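Local coordinates for ESAT-6-like protein MAB_3112 (PDB 4I0X), which is of unknown function but forms the EsxEF complex with MAB_3113, pairing two WXG100-family proteins of the secreted ESAT-6-like type, at the interface of chains A and B. Numbering follows the deposited sequence. Chains: chain A, ESAT-6-like protein MAB_3112; chain B, ESAT-6-like protein MAB_3113.

Contact 1: the interface of chains A and B. Residues chain A 44, 47-48, 51; chain B 78, 82.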
ATOM      1  N   ALA A  44       6.200  -7.403  17.937  1.00 15.74           N
ATOM      2  CA  ALA A  44       5.725  -8.031  16.701  1.00 13.88           C
ATOM      3  C   ALA A  44       4.949  -7.010  15.858  1.00 12.27           C
ATOM      4  O   ALA A  44       5.056  -6.989  14.643  1.00 12.61           O
ATOM      5  CB  ALA A  44       4.850  -9.233  17.023  1.00 16.44           C
ATOM      6  N   SER A  47       7.407  -4.788  14.013  1.00 18.08           N
ATOM      7  CA  SER A  47       8.016  -5.339  12.829  1.00 16.45           C
ATOM      8  C   SER A  47       6.972  -5.622  11.700  1.00 18.85           C
ATOM      9  O   SER A  47       7.287  -5.540  10.541  1.00 13.22           O
ATOM     10  CB  SER A  47       8.928  -6.527  13.161  1.00 26.93           C
ATOM     11  OG  SER A  47       8.218  -7.687  13.472  1.00 38.54           O
ATOM     12  N   GLY A  48       5.712  -5.856  12.057  1.00 11.97           N
ATOM     13  CA  GLY A  48       4.645  -5.883  11.092  1.00 11.61           C
ATOM     14  C   GLY A  48       4.482  -4.557  10.353  1.00 11.59           C
ATOM     15  O   GLY A  48       4.326  -4.532   9.134  1.00 13.48           O
ATOM     16  N   GLU A  51       7.269  -3.862   7.964  1.00 16.07           N
ATOM     17  CA  GLU A  51       7.030  -4.575   6.712  1.00 13.32           C
ATOM     18  C   GLU A  51       5.886  -3.923   5.916  1.00 12.19           C
ATOM     19  O   GLU A  51       5.986  -3.759   4.731  1.00 14.52           O
ATOM     20  CB  GLU A  51       6.774  -6.067   6.944  1.00 17.68           C
ATOM     21  CG  GLU A  51       6.338  -6.761   5.678  1.00 27.34           C
ATOM     22  CD  GLU A  51       6.286  -8.276   5.775  1.00 28.66           C
ATOM     23  OE1 GLU A  51       6.474  -8.845   6.876  1.00 40.53           O
ATOM     24  OE2 GLU A  51       6.030  -8.893   4.732  1.00 26.77           O
TER
ATOM     25  N   GLN B  78       0.574  -9.442  10.485  1.00 13.80           N
ATOM     26  CA  GLN B  78       1.381  -9.474  11.682  1.00 14.33           C
ATOM     27  C   GLN B  78       0.899  -8.484  12.754  1.00 13.33           C
ATOM     28  O   GLN B  78       0.886  -8.806  13.937  1.00 13.65           O
ATOM     29  CB  GLN B  78       2.832  -9.204  11.311  1.00 14.95           C
ATOM     30  CG  GLN B  78       3.741  -9.190  12.492  1.00 41.10           C
ATOM     31  CD  GLN B  78       5.190  -9.346  12.106  1.00 41.44           C
ATOM     32  OE1 GLN B  78       5.546  -9.318  10.915  1.00 41.79           O
ATOM     33  NE2 GLN B  78       6.043  -9.517  13.112  1.00 27.92           N
ATOM     34  N   ALA B  82      -0.646  -9.430  16.446  1.00 14.11           N
ATOM     35  CA  ALA B  82      -0.107  -8.789  17.628  1.00 13.92           C
ATOM     36  C   ALA B  82      -1.194  -8.056  18.454  1.00 13.08           C
ATOM     37  O   ALA B  82      -1.232  -8.129  19.680  1.00 13.47           O
ATOM     38  CB  ALA B  82       0.986  -7.844  17.224  1.00 13.50           C
TER
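B:Gln78 lays its side chain over the surface of an A helix at A:Ala44, A:Ser47 and A:Gly48, where two WXG100-family proteins, each folded as a helical hairpin, pack together. Helix 40-72 of chain A and helix 52-87 of chain B run antiparallel here, and the glutamine hides more surface than any other residue of the patch.

The polar part of the contact is made at the glutamine tip. CG lies anti to the backbone N (chi1 179°) and the chain continues extended, which carries the amide across to the neighbouring helix. NE2 of B:Gln78 is 2.9 Å from OG of A:Ser47, a hydrogen bond with the amide as donor and the hydroxyl as acceptor. The hydroxyl stands well out of the amide plane, so the bond is bent; with the poor order of B:Gln78, this makes it a modest grip. The serine hydroxyl, held between its own backbone N and carbonyl carbon (chi1 75°), also makes a weak bond of 3.4 Å from OG to the carbonyl O of A:Ala44. That carbonyl lies near the glutamine nitrogen too, but the amide N-H points elsewhere and no bond forms.

Packing contacts accompany this bond. With no side chain at A:Gly48, the glutamine can lie close to the backbone, CD of B:Gln78 3.6 Å from CA of A:Gly48. Its CG is 3.3 Å from the carbonyl O of A:Ala44. Towards the start of the A helix, two methyls pass loosely, neither pointing at the other, CB of A:Ala44 4.1 Å from CB of B:Ala82.

The carboxylate of A:Glu51 stays near but does not bond, its plane 87° from that of the glutamine amide.

Contact 2: the interface of chains A and B. Residues chain A 55-56, 58-59; chain B 30, 34, 65, 68-69, 72.
With CG1 anti to its backbone N (chi1 169°), A:Val59 turns its two methyl branches to separate parts of chain B: CG2 goes to the small residue B:Ala68 on helix 52-87, while CG1 faces helix 11-47. The torsion of B:Leu72, whose CG is likewise anti to the backbone N (chi1 -169°), brings its CD1 branch alongside the backbone of A:Ala56. This is a seam of mainly apolar packing between helical hairpins of the WXG100 family, and it suggests how small residues allow two antiparallel helices to come close: the two chains make no polar bond among the residues here.

B:Ala68 is the hub of the packing on the B side. Its CB methyl is 3.4 Å from CG2 of A:Val59, a snug fit for two methyls. The same methyl is 3.5 Å from CB of A:Lys58 and also touches the backbone of A:Gly55, its CB 3.3 Å from the glycine carbonyl O. A:Lys58 thus contributes the base of its side chain, while its extended chain carries the amine away from B:Ala68.

Further along, CD1 of B:Leu72 rests 4.0 Å from CA of A:Ala56, a looser contact made by one branch tip against a helix backbone. CG2 of A:Val59 also sits beside the carbonyl O of B:Trp65, 3.8 Å from it. The other branch, CG1, faces helix 11-47 loosely, 4.2 Å from CD2 of B:Leu34 and still farther from B:Val30. That leucine is in turn packed within its own chain, its CD2 methyl 3.8 Å off the indole plane of B:Trp65, displaced toward the ring's border.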
ATOM      1  N   GLY A  55       6.247  -2.106   2.200  1.00 13.86           N
ATOM      2  CA  GLY A  55       5.442  -2.454   1.052  1.00 12.93           C
ATOM      3  C   GLY A  55       4.820  -1.214   0.427  1.00 11.35           C
ATOM      4  O   GLY A  55       4.805  -1.027  -0.789  1.00 14.02           O
ATOM      5  N   ALA A  56       4.343  -0.343   1.279  1.00 11.03           N
ATOM      6  CA  ALA A  56       3.689   0.891   0.868  1.00 11.21           C
ATOM      7  C   ALA A  56       4.641   1.774   0.076  1.00  9.89           C
ATOM      8  O   ALA A  56       4.300   2.264  -0.989  1.00 14.98           O
ATOM      9  CB  ALA A  56       3.124   1.625   2.098  1.00 14.11           C
ATOM     10  N   LYS A  58       7.358   0.746  -1.670  1.00 13.16           N
ATOM     11  CA  LYS A  58       7.586   0.103  -2.952  1.00 14.42           C
ATOM     12  C   LYS A  58       6.380   0.348  -3.889  1.00 13.66           C
ATOM     13  O   LYS A  58       6.551   0.560  -5.090  1.00 14.41           O
ATOM     14  CB  LYS A  58       7.820  -1.396  -2.766  1.00 15.63           C
ATOM     15  CG  LYS A  58       9.079  -1.734  -1.977  1.00 17.23           C
ATOM     16  CD  LYS A  58       9.349  -3.249  -1.901  1.00 23.56           C
ATOM     17  CE  LYS A  58      10.276  -3.555  -0.723  1.00 22.26           C
ATOM     18  NZ  LYS A  58      10.543  -5.004  -0.501  1.00 21.07           N
ATOM     19  N   VAL A  59       5.167   0.299  -3.347  1.00 12.45           N
ATOM     20  CA  VAL A  59       3.990   0.589  -4.183  1.00 16.46           C
ATOM     21  C   VAL A  59       4.039   2.034  -4.721  1.00 18.12           C
ATOM     22  O   VAL A  59       3.830   2.285  -5.899  1.00 15.83           O
ATOM     23  CB  VAL A  59       2.658   0.355  -3.414  1.00 11.17           C
ATOM     24  CG1 VAL A  59       1.465   0.928  -4.198  1.00 13.67           C
ATOM     25  CG2 VAL A  59       2.448  -1.113  -3.122  1.00 12.01           C
TER
ATOM     26  N   VAL B  30      -5.603   0.847  -0.730  1.00 10.08           N
ATOM     27  CA  VAL B  30      -4.534   0.551  -1.676  1.00 17.25           C
ATOM     28  C   VAL B  30      -4.911  -0.564  -2.641  1.00 19.20           C
ATOM     29  O   VAL B  30      -4.710  -0.427  -3.839  1.00 14.70           O
ATOM     30  CB  VAL B  30      -3.227   0.175  -0.998  1.00 11.90           C
ATOM     31  CG1 VAL B  30      -2.186  -0.209  -2.073  1.00 18.80           C
ATOM     32  CG2 VAL B  30      -2.737   1.326  -0.123  1.00 14.81           C
ATOM     33  N   LEU B  34      -5.382  -0.113  -6.801  1.00 12.66           N
ATOM     34  CA  LEU B  34      -4.490  -0.890  -7.651  1.00 12.95           C
ATOM     35  C   LEU B  34      -5.314  -1.822  -8.543  1.00 13.31           C
ATOM     36  O   LEU B  34      -5.000  -1.996  -9.699  1.00 12.88           O
ATOM     37  CB  LEU B  34      -3.506  -1.716  -6.819  1.00 11.73           C
ATOM     38  CG  LEU B  34      -2.404  -0.996  -6.056  1.00 13.20           C
ATOM     39  CD1 LEU B  34      -1.521  -1.960  -5.276  1.00 11.41           C
ATOM     40  CD2 LEU B  34      -1.524  -0.151  -6.981  1.00 12.91           C
ATOM     41  N   TRP B  65       4.382  -3.395  -7.737  1.00 15.28           N
ATOM     42  CA  TRP B  65       3.338  -3.100  -6.785  1.00 12.42           C
ATOM     43  C   TRP B  65       2.581  -4.308  -6.287  1.00 12.51           C
ATOM     44  O   TRP B  65       2.039  -4.268  -5.194  1.00 13.95           O
ATOM     45  CB  TRP B  65       2.399  -2.004  -7.260  1.00 15.98           C
ATOM     46  CG  TRP B  65       1.432  -2.273  -8.339  1.00 11.72           C
ATOM     47  CD1 TRP B  65       0.469  -3.204  -8.377  1.00 14.31           C
ATOM     48  CD2 TRP B  65       1.298  -1.494  -9.529  1.00 15.41           C
ATOM     49  NE1 TRP B  65      -0.271  -3.070  -9.538  1.00 17.08           N
ATOM     50  CE2 TRP B  65       0.233  -2.023 -10.258  1.00 17.89           C
ATOM     51  CE3 TRP B  65       2.001  -0.399 -10.049  1.00 20.87           C
ATOM     52  CZ2 TRP B  65      -0.152  -1.509 -11.489  1.00 23.59           C
ATOM     53  CZ3 TRP B  65       1.624   0.102 -11.264  1.00 25.53           C
ATOM     54  CH2 TRP B  65       0.551  -0.445 -11.968  1.00 24.25           C
ATOM     55  N   ALA B  68       4.801  -5.777  -3.716  1.00 17.01           N
ATOM     56  CA  ALA B  68       4.694  -4.857  -2.568  1.00 19.55           C
ATOM     57  C   ALA B  68       3.348  -4.944  -1.849  1.00 22.05           C
ATOM     58  O   ALA B  68       3.282  -4.912  -0.619  1.00 19.55           O
ATOM     59  CB  ALA B  68       4.953  -3.449  -3.004  1.00 23.65           C
ATOM     60  N   ALA B  69       2.265  -5.022  -2.612  1.00 13.85           N
ATOM     61  CA  ALA B  69       0.949  -5.237  -2.024  1.00 15.71           C
ATOM     62  C   ALA B  69       0.916  -6.476  -1.131  1.00 14.97           C
ATOM     63  O   ALA B  69       0.333  -6.418  -0.067  1.00 21.01           O
ATOM     64  CB  ALA B  69      -0.107  -5.338  -3.094  1.00 19.86           C
ATOM     65  N   LEU B  72       2.614  -5.671   1.929  1.00 13.20           N
ATOM     66  CA  LEU B  72       1.787  -4.801   2.700  1.00 17.03           C
ATOM     67  C   LEU B  72       0.710  -5.580   3.497  1.00 21.88           C
ATOM     68  O   LEU B  72       0.451  -5.284   4.680  1.00 26.54           O
ATOM     69  CB  LEU B  72       1.193  -3.766   1.757  1.00 24.46           C
ATOM     70  CG  LEU B  72       0.507  -2.605   2.408  1.00 21.92           C
ATOM     71  CD1 LEU B  72       0.556  -1.462   1.487  1.00 30.09           C
ATOM     72  CD2 LEU B  72      -0.921  -3.033   2.693  1.00 34.26           C
TER

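Contact 1 and contact 2 lie about 16 Å apart, measured between the centres of their C-alpha atoms, on the same pair of antiparallel helices: 40-72 of chain A and 52-87 of chain B. As the A helix advances from contact 1 to contact 2, the B helix is followed backwards. Contact 2 also draws in helix 11-47 of chain B, so A also brushes the other arm of the partner hairpin, though lightly. One polar patch and one apolar patch along a shared seam would together suit a specific, lengthwise pairing of the two proteins in the EsxEF complex.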